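Local coordinates for acyl-CoA dehydrogenase domain protein Tcur3483 (Thermomonospora curvata, PDB 6WY9) that probably oxidises CH-CH groups of its substrate with the help of bound FAD, as a member of the acyl-CoA dehydrogenase family, at residues W293-L298 and T346-I350; T222-M226 and Q372-I378. All coordinates share one frame; numbering follows the deposited sequence.

How the interactions relate
Both contacts are buried, but interaction 1, centred about 28 Å from the centre of the chain, is more peripheral than interaction 2, centred about 14 Å from it and nearer the flavin. Interaction 1 is helix against helix within the C-terminal part; interaction 2 ties that part to the turn between strands 215-221 and 227-239. Their chemistry differs: apolar side chains and one water bridge hold 293-298 to 346-350, with no direct hydrogen bond, whereas in 222-226 with 372-378 side-chain amides and an arginine grip turn carbonyls directly. The two are 21 Å apart centre to centre yet adjoin: Thr348 packs on Ser374, on helices 326-350 and 369-380, which follow each other in the chain.

Interaction 1: W293-L298 and T346-I350; sequences WVRRDL and TLTGI
Two antiparallel helices of the C-terminal all-helical region meet here through Ile350, a knob that sits in a hole formed by Trp293, Val294, Asp297 and Leu298. Its branches divide the work: CG2 faces Val294 CG1 at 4.0 Å, while CD1 reaches in to Leu298 CD2 at 3.6 Å. CG1 stands anti to the carbonyl carbon (chi1 -67°), and the extended chain beyond it carries CD1 into the hole, toward Leu298. Knobs-into-holes packing of this sort joins the start of helix 292-321 to the end of helix 326-350, whose short segments run at 159° with axes 10.2 Å apart. Trp293 flanks the knob, CZ3 lying 3.9 Å from Ile350 CG1, and its ring edge turns to the backbone, CH2 being 3.4 Å from Gly349 O. Over the centre of one ring face lies Val294 CG2. Thr346 CG2 presses on Asp297 CB at 3.4 Å, while its OG1 bonds back to Asp342 O. One water bridges the helices, donating to Asp297 OD2 (2.6 Å) and to Thr346 O (2.9 Å); that OD2 also accepts a hydrogen bond from a polar side chain of another protein's chain. Helix 263-286 backs Leu347 and Ile350 through Val279.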
ATOM      1  N   TRP A 293     -18.559   0.851  -0.369  1.00 35.12           N
ATOM      2  CA  TRP A 293     -17.222   0.489   0.095  1.00 35.67           C
ATOM      3  C   TRP A 293     -17.046  -1.012   0.114  1.00 34.22           C
ATOM      4  O   TRP A 293     -15.953  -1.516  -0.176  1.00 32.93           O
ATOM      5  CB  TRP A 293     -16.914   1.090   1.472  1.00 34.14           C
ATOM      6  CG  TRP A 293     -17.736   0.550   2.678  1.00 33.81           C
ATOM      7  CD1 TRP A 293     -18.831   1.142   3.275  1.00 37.30           C
ATOM      8  CD2 TRP A 293     -17.423  -0.595   3.485  1.00 34.87           C
ATOM      9  NE1 TRP A 293     -19.244   0.398   4.378  1.00 37.21           N
ATOM     10  CE2 TRP A 293     -18.389  -0.669   4.524  1.00 36.45           C
ATOM     11  CE3 TRP A 293     -16.431  -1.582   3.420  1.00 34.14           C
ATOM     12  CZ2 TRP A 293     -18.378  -1.699   5.482  1.00 36.82           C
ATOM     13  CZ3 TRP A 293     -16.434  -2.619   4.382  1.00 34.56           C
ATOM     14  CH2 TRP A 293     -17.377  -2.656   5.389  1.00 34.49           C
ATOM     15  N   VAL A 294     -18.117  -1.751   0.424  1.00 33.44           N
ATOM     16  CA  VAL A 294     -18.049  -3.211   0.443  1.00 34.24           C
ATOM     17  C   VAL A 294     -17.806  -3.747  -0.972  1.00 36.43           C
ATOM     18  O   VAL A 294     -16.977  -4.644  -1.200  1.00 36.80           O
ATOM     19  CB  VAL A 294     -19.364  -3.779   1.033  1.00 33.39           C
ATOM     20  CG1 VAL A 294     -19.504  -5.304   0.755  1.00 32.67           C
ATOM     21  CG2 VAL A 294     -19.510  -3.426   2.578  1.00 32.09           C
ATOM     22  N   ARG A 295     -18.591  -3.246  -1.931  1.00 34.61           N
ATOM     23  CA  ARG A 295     -18.436  -3.676  -3.322  1.00 34.61           C
ATOM     24  C   ARG A 295     -17.002  -3.438  -3.807  1.00 34.87           C
ATOM     25  O   ARG A 295     -16.400  -4.314  -4.446  1.00 36.17           O
ATOM     26  CB  ARG A 295     -19.451  -2.959  -4.223  1.00 32.56           C
ATOM     27  CG  ARG A 295     -20.840  -3.475  -4.038  1.00 34.91           C
ATOM     28  CD  ARG A 295     -21.802  -2.828  -5.023  1.00 35.72           C
ATOM     29  NE  ARG A 295     -23.172  -3.280  -4.807  1.00 35.57           N
ATOM     30  CZ  ARG A 295     -24.118  -3.229  -5.736  1.00 36.91           C
ATOM     31  NH1 ARG A 295     -23.844  -2.763  -6.947  1.00 36.78           N
ATOM     32  NH2 ARG A 295     -25.321  -3.656  -5.461  1.00 37.02           N
ATOM     33  N   ARG A 296     -16.451  -2.260  -3.509  1.00 34.01           N
ATOM     34  CA  ARG A 296     -15.090  -1.937  -3.938  1.00 36.27           C
ATOM     35  C   ARG A 296     -14.065  -2.883  -3.304  1.00 34.95           C
ATOM     36  O   ARG A 296     -13.103  -3.305  -3.971  1.00 35.19           O
ATOM     37  CB  ARG A 296     -14.750  -0.481  -3.607  1.00 38.55           C
ATOM     38  CG  ARG A 296     -13.212  -0.177  -3.779  1.00 43.79           C
ATOM     39  CD  ARG A 296     -12.778   1.152  -3.178  1.00 49.20           C
ATOM     40  NE  ARG A 296     -11.345   1.287  -3.297  1.00 55.61           N
ATOM     41  CZ  ARG A 296     -10.761   2.202  -4.058  1.00 60.96           C
ATOM     42  NH1 ARG A 296     -11.501   3.085  -4.702  1.00 62.09           N
ATOM     43  NH2 ARG A 296      -9.433   2.262  -4.134  1.00 64.03           N
ATOM     44  N   ASP A 297     -14.219  -3.188  -2.007  1.00 34.21           N
ATOM     45  CA  ASP A 297     -13.289  -4.094  -1.331  1.00 34.23           C
ATOM     46  C   ASP A 297     -13.400  -5.529  -1.859  1.00 34.77           C
ATOM     47  O   ASP A 297     -12.397  -6.262  -1.914  1.00 35.40           O
ATOM     48  CB  ASP A 297     -13.544  -4.093   0.190  1.00 35.18           C
ATOM     49  CG  ASP A 297     -12.983  -2.847   0.901  1.00 38.86           C
ATOM     50  OD1 ASP A 297     -12.355  -2.005   0.231  1.00 38.77           O
ATOM     51  OD2 ASP A 297     -13.162  -2.702   2.146  1.00 38.69           O
ATOM     52  N   LEU A 298     -14.620  -5.980  -2.163  1.00 33.31           N
ATOM     53  CA  LEU A 298     -14.787  -7.285  -2.784  1.00 34.05           C
ATOM     54  C   LEU A 298     -14.171  -7.314  -4.182  1.00 34.63           C
ATOM     55  O   LEU A 298     -13.566  -8.326  -4.553  1.00 35.83           O
ATOM     56  CB  LEU A 298     -16.272  -7.664  -2.859  1.00 33.84           C
ATOM     57  CG  LEU A 298     -16.896  -7.953  -1.501  1.00 34.65           C
ATOM     58  CD1 LEU A 298     -18.438  -8.017  -1.725  1.00 34.29           C
ATOM     59  CD2 LEU A 298     -16.314  -9.264  -0.939  1.00 33.94           C
ATOM     60  N   THR A 346      -9.596  -7.571   4.912  1.00 34.44           N
ATOM     61  CA  THR A 346     -10.649  -6.904   4.167  1.00 36.13           C
ATOM     62  C   THR A 346     -12.008  -7.542   4.444  1.00 35.46           C
ATOM     63  O   THR A 346     -12.981  -6.833   4.688  1.00 34.82           O
ATOM     64  CB  THR A 346     -10.318  -6.937   2.669  1.00 37.50           C
ATOM     65  OG1 THR A 346      -9.055  -6.306   2.437  1.00 37.00           O
ATOM     66  CG2 THR A 346     -11.408  -6.202   1.876  1.00 39.20           C
ATOM     67  N   LEU A 347     -12.081  -8.884   4.430  1.00 33.87           N
ATOM     68  CA  LEU A 347     -13.329  -9.585   4.722  1.00 35.05           C
ATOM     69  C   LEU A 347     -13.772  -9.359   6.161  1.00 35.90           C
ATOM     70  O   LEU A 347     -14.982  -9.278   6.419  1.00 35.60           O
ATOM     71  CB  LEU A 347     -13.228 -11.110   4.462  1.00 35.63           C
ATOM     72  CG  LEU A 347     -12.997 -11.544   2.992  1.00 35.54           C
ATOM     73  CD1 LEU A 347     -12.872 -13.100   2.878  1.00 34.94           C
ATOM     74  CD2 LEU A 347     -14.100 -10.991   1.979  1.00 35.80           C
ATOM     75  N   THR A 348     -12.825  -9.275   7.104  1.00 35.64           N
ATOM     76  CA  THR A 348     -13.179  -8.939   8.474  1.00 36.64           C
ATOM     77  C   THR A 348     -13.904  -7.582   8.532  1.00 36.97           C
ATOM     78  O   THR A 348     -14.917  -7.429   9.233  1.00 38.10           O
ATOM     79  CB  THR A 348     -11.908  -8.931   9.362  1.00 38.23           C
ATOM     80  OG1 THR A 348     -11.412 -10.270   9.498  1.00 41.02           O
ATOM     81  CG2 THR A 348     -12.236  -8.411  10.778  1.00 36.41           C
ATOM     82  N   GLY A 349     -13.364  -6.572   7.848  1.00 34.82           N
ATOM     83  CA  GLY A 349     -14.054  -5.287   7.795  1.00 35.55           C
ATOM     84  C   GLY A 349     -15.470  -5.419   7.249  1.00 36.02           C
ATOM     85  O   GLY A 349     -16.415  -4.850   7.803  1.00 36.12           O
ATOM     86  N   ILE A 350     -15.640  -6.197   6.173  1.00 35.99           N
ATOM     87  CA  ILE A 350     -16.973  -6.342   5.569  1.00 35.34           C
ATOM     88  C   ILE A 350     -17.946  -6.990   6.537  1.00 37.79           C
ATOM     89  O   ILE A 350     -19.155  -6.701   6.519  1.00 36.78           O
ATOM     90  CB  ILE A 350     -16.877  -7.140   4.250  1.00 34.85           C
ATOM     91  CG1 ILE A 350     -16.101  -6.285   3.208  1.00 31.02           C
ATOM     92  CG2 ILE A 350     -18.310  -7.570   3.779  1.00 34.74           C
ATOM     93  CD1 ILE A 350     -15.679  -7.117   1.882  1.00 32.03           C
TER
HETATM   94  O   HOH W   1     -12.964  -3.956   4.409  1.00 34.09           O

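Interaction 2: T222-M226 and Q372-I378; sequences TVGGM and QLSRQGI
Val223 O and Gly224 O, carbonyls of the type I beta turn 222-225, take hydrogen bonds from Arg375, Gln372 and Gln376. Gly224 O takes two side-chain amides: Gln372 NE2 at 2.9 Å, tilted modestly from the carbonyl plane, and Gln376 NE2 at 3.0 Å, well above that plane but nearly straight at its hydrogen (175°). A leucine in place of Gln376 offers no N-H, and would probably leave Gly224 O with Gln372 NE2 as its one remaining side-chain donor of the helix segment. Gln372 reaches the turn through an extended chain with CG anti to its backbone N (chi1 176°), and its NE2 also bonds to Glu54. Arg375 NH1 meets Val223 O on a lone pair at 2.9 Å, the oxygen lying in the guanidinium plane; the arginine bends at chi3 (-94°) to present this edge, while NH2 forms a salt bridge with Glu371. Water-mediated bonding adds a link, the water accepting from Gly224 N and donating to Arg375 O. Close backbone packing brings Gly224 CA to 3.5 Å from Arg375 O, where a side chain would run into Gln376 CG. Apolar contact is limited to Val223 CG1 on Ile378 CD1 (3.9 Å), the two side chains crossing at about a right angle. The turn connecting strands 215-221 and 227-239 of the middle domain thus docks on helix 369-380, whose Leu373 packs against helices 263-286 and 326-350.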
ATOM      1  N   THR A 222      -0.332 -21.145  20.002  1.00 42.27           N
ATOM      2  CA  THR A 222      -0.223 -19.965  19.153  1.00 42.04           C
ATOM      3  C   THR A 222      -1.479 -19.111  19.260  1.00 41.45           C
ATOM      4  O   THR A 222      -2.564 -19.577  19.607  1.00 42.20           O
ATOM      5  CB  THR A 222       0.001 -20.336  17.685  1.00 42.25           C
ATOM      6  OG1 THR A 222      -1.218 -20.917  17.200  1.00 44.23           O
ATOM      7  CG2 THR A 222       1.186 -21.347  17.582  1.00 42.96           C
ATOM      8  N   VAL A 223      -1.311 -17.846  18.915  1.00 39.70           N
ATOM      9  CA  VAL A 223      -2.429 -16.922  18.991  1.00 40.57           C
ATOM     10  C   VAL A 223      -3.564 -17.357  18.061  1.00 42.95           C
ATOM     11  O   VAL A 223      -4.745 -17.053  18.310  1.00 43.81           O
ATOM     12  CB  VAL A 223      -1.931 -15.507  18.675  1.00 37.86           C
ATOM     13  CG1 VAL A 223      -1.472 -15.407  17.201  1.00 37.16           C
ATOM     14  CG2 VAL A 223      -3.063 -14.483  19.024  1.00 40.27           C
ATOM     15  N   GLY A 224      -3.226 -18.076  16.990  1.00 41.22           N
ATOM     16  CA  GLY A 224      -4.170 -18.608  16.037  1.00 42.70           C
ATOM     17  C   GLY A 224      -4.933 -19.834  16.482  1.00 45.19           C
ATOM     18  O   GLY A 224      -5.890 -20.223  15.808  1.00 46.17           O
ATOM     19  N   GLY A 225      -4.608 -20.415  17.639  1.00 44.23           N
ATOM     20  CA  GLY A 225      -5.337 -21.567  18.122  1.00 47.13           C
ATOM     21  C   GLY A 225      -4.605 -22.882  17.970  1.00 50.87           C
ATOM     22  O   GLY A 225      -5.013 -23.870  18.591  1.00 53.53           O
ATOM     23  N   MET A 226      -3.541 -22.927  17.174  1.00 52.36           N
ATOM     24  CA  MET A 226      -2.753 -24.136  16.997  1.00 57.64           C
ATOM     25  C   MET A 226      -1.849 -24.396  18.195  1.00 53.55           C
ATOM     26  O   MET A 226      -1.392 -23.473  18.871  1.00 51.92           O
ATOM     27  CB  MET A 226      -1.851 -24.026  15.772  1.00 66.05           C
ATOM     28  CG  MET A 226      -2.510 -24.095  14.430  1.00 75.31           C
ATOM     29  SD  MET A 226      -1.187 -24.560  13.268  1.00 81.64           S
ATOM     30  CE  MET A 226      -0.748 -26.199  13.886  1.00 84.93           C
ATOM     31  N   GLN A 372     -10.679 -16.471  13.059  1.00 40.29           N
ATOM     32  CA  GLN A 372      -9.558 -17.318  13.468  1.00 39.73           C
ATOM     33  C   GLN A 372      -8.425 -17.338  12.425  1.00 40.02           C
ATOM     34  O   GLN A 372      -7.234 -17.291  12.791  1.00 40.18           O
ATOM     35  CB  GLN A 372     -10.036 -18.737  13.780  1.00 43.59           C
ATOM     36  CG  GLN A 372      -8.848 -19.661  14.104  1.00 47.80           C
ATOM     37  CD  GLN A 372      -9.292 -20.955  14.718  1.00 56.11           C
ATOM     38  OE1 GLN A 372     -10.358 -21.457  14.389  1.00 59.06           O
ATOM     39  NE2 GLN A 372      -8.491 -21.504  15.631  1.00 59.27           N
ATOM     40  N   LEU A 373      -8.768 -17.327  11.126  1.00 38.79           N
ATOM     41  CA  LEU A 373      -7.739 -17.341  10.079  1.00 40.58           C
ATOM     42  C   LEU A 373      -6.919 -16.065  10.084  1.00 38.33           C
ATOM     43  O   LEU A 373      -5.735 -16.101   9.752  1.00 39.24           O
ATOM     44  CB  LEU A 373      -8.373 -17.555   8.686  1.00 40.58           C
ATOM     45  CG  LEU A 373      -8.760 -19.025   8.402  1.00 44.45           C
ATOM     46  CD1 LEU A 373      -9.655 -19.149   7.164  1.00 44.33           C
ATOM     47  CD2 LEU A 373      -7.514 -19.934   8.262  1.00 45.42           C
ATOM     48  N   SER A 374      -7.532 -14.923  10.420  1.00 38.29           N
ATOM     49  CA  SER A 374      -6.756 -13.695  10.605  1.00 39.49           C
ATOM     50  C   SER A 374      -5.664 -13.860  11.654  1.00 37.92           C
ATOM     51  O   SER A 374      -4.609 -13.218  11.554  1.00 40.17           O
ATOM     52  CB  SER A 374      -7.658 -12.545  11.056  1.00 42.82           C
ATOM     53  OG  SER A 374      -8.563 -12.188  10.037  1.00 44.94           O
ATOM     54  N   ARG A 375      -5.921 -14.646  12.695  1.00 37.33           N
ATOM     55  CA  ARG A 375      -4.899 -14.834  13.719  1.00 41.55           C
ATOM     56  C   ARG A 375      -3.856 -15.862  13.312  1.00 43.05           C
ATOM     57  O   ARG A 375      -2.864 -16.023  14.032  1.00 45.83           O
ATOM     58  CB  ARG A 375      -5.542 -15.249  15.057  1.00 40.43           C
ATOM     59  CG  ARG A 375      -6.534 -14.223  15.602  1.00 40.58           C
ATOM     60  CD  ARG A 375      -7.091 -14.707  16.923  1.00 40.83           C
ATOM     61  NE  ARG A 375      -8.358 -15.428  16.778  1.00 40.25           N
ATOM     62  CZ  ARG A 375      -8.553 -16.710  17.104  1.00 42.83           C
ATOM     63  NH1 ARG A 375      -7.532 -17.478  17.550  1.00 40.31           N
ATOM     64  NH2 ARG A 375      -9.775 -17.226  16.948  1.00 43.03           N
ATOM     65  N   GLN A 376      -4.070 -16.566  12.195  1.00 44.04           N
ATOM     66  CA  GLN A 376      -3.110 -17.553  11.702  1.00 46.61           C
ATOM     67  C   GLN A 376      -2.371 -17.095  10.453  1.00 44.30           C
ATOM     68  O   GLN A 376      -1.196 -17.447  10.282  1.00 44.10           O
ATOM     69  CB  GLN A 376      -3.805 -18.899  11.401  1.00 51.41           C
ATOM     70  CG  GLN A 376      -4.664 -19.425  12.494  1.00 57.26           C
ATOM     71  CD  GLN A 376      -5.369 -20.712  12.095  1.00 64.05           C
ATOM     72  OE1 GLN A 376      -5.337 -21.101  10.932  1.00 66.78           O
ATOM     73  NE2 GLN A 376      -6.004 -21.375  13.054  1.00 66.11           N
ATOM     74  N   GLY A 377      -3.034 -16.321   9.570  1.00 43.26           N
ATOM     75  CA  GLY A 377      -2.390 -15.869   8.333  1.00 41.74           C
ATOM     76  C   GLY A 377      -1.061 -15.168   8.559  1.00 44.09           C
ATOM     77  O   GLY A 377      -0.166 -15.209   7.703  1.00 41.87           O
ATOM     78  N   ILE A 378      -0.914 -14.508   9.705  1.00 46.10           N
ATOM     79  CA  ILE A 378       0.329 -13.851  10.071  1.00 50.72           C
ATOM     80  C   ILE A 378       1.520 -14.813  10.104  1.00 49.56           C
ATOM     81  O   ILE A 378       2.666 -14.381   9.922  1.00 53.38           O
ATOM     82  CB  ILE A 378       0.117 -13.138  11.440  1.00 57.04           C
ATOM     83  CG1 ILE A 378      -0.496 -14.107  12.473  1.00 62.17           C
ATOM     84  CG2 ILE A 378      -0.759 -11.880  11.262  1.00 56.43           C
ATOM     85  CD1 ILE A 378      -0.757 -13.502  13.856  1.00 64.29           C
TER
HETATM   86  O   HOH W   2      -0.899 -18.087  15.109  1.00 43.21           O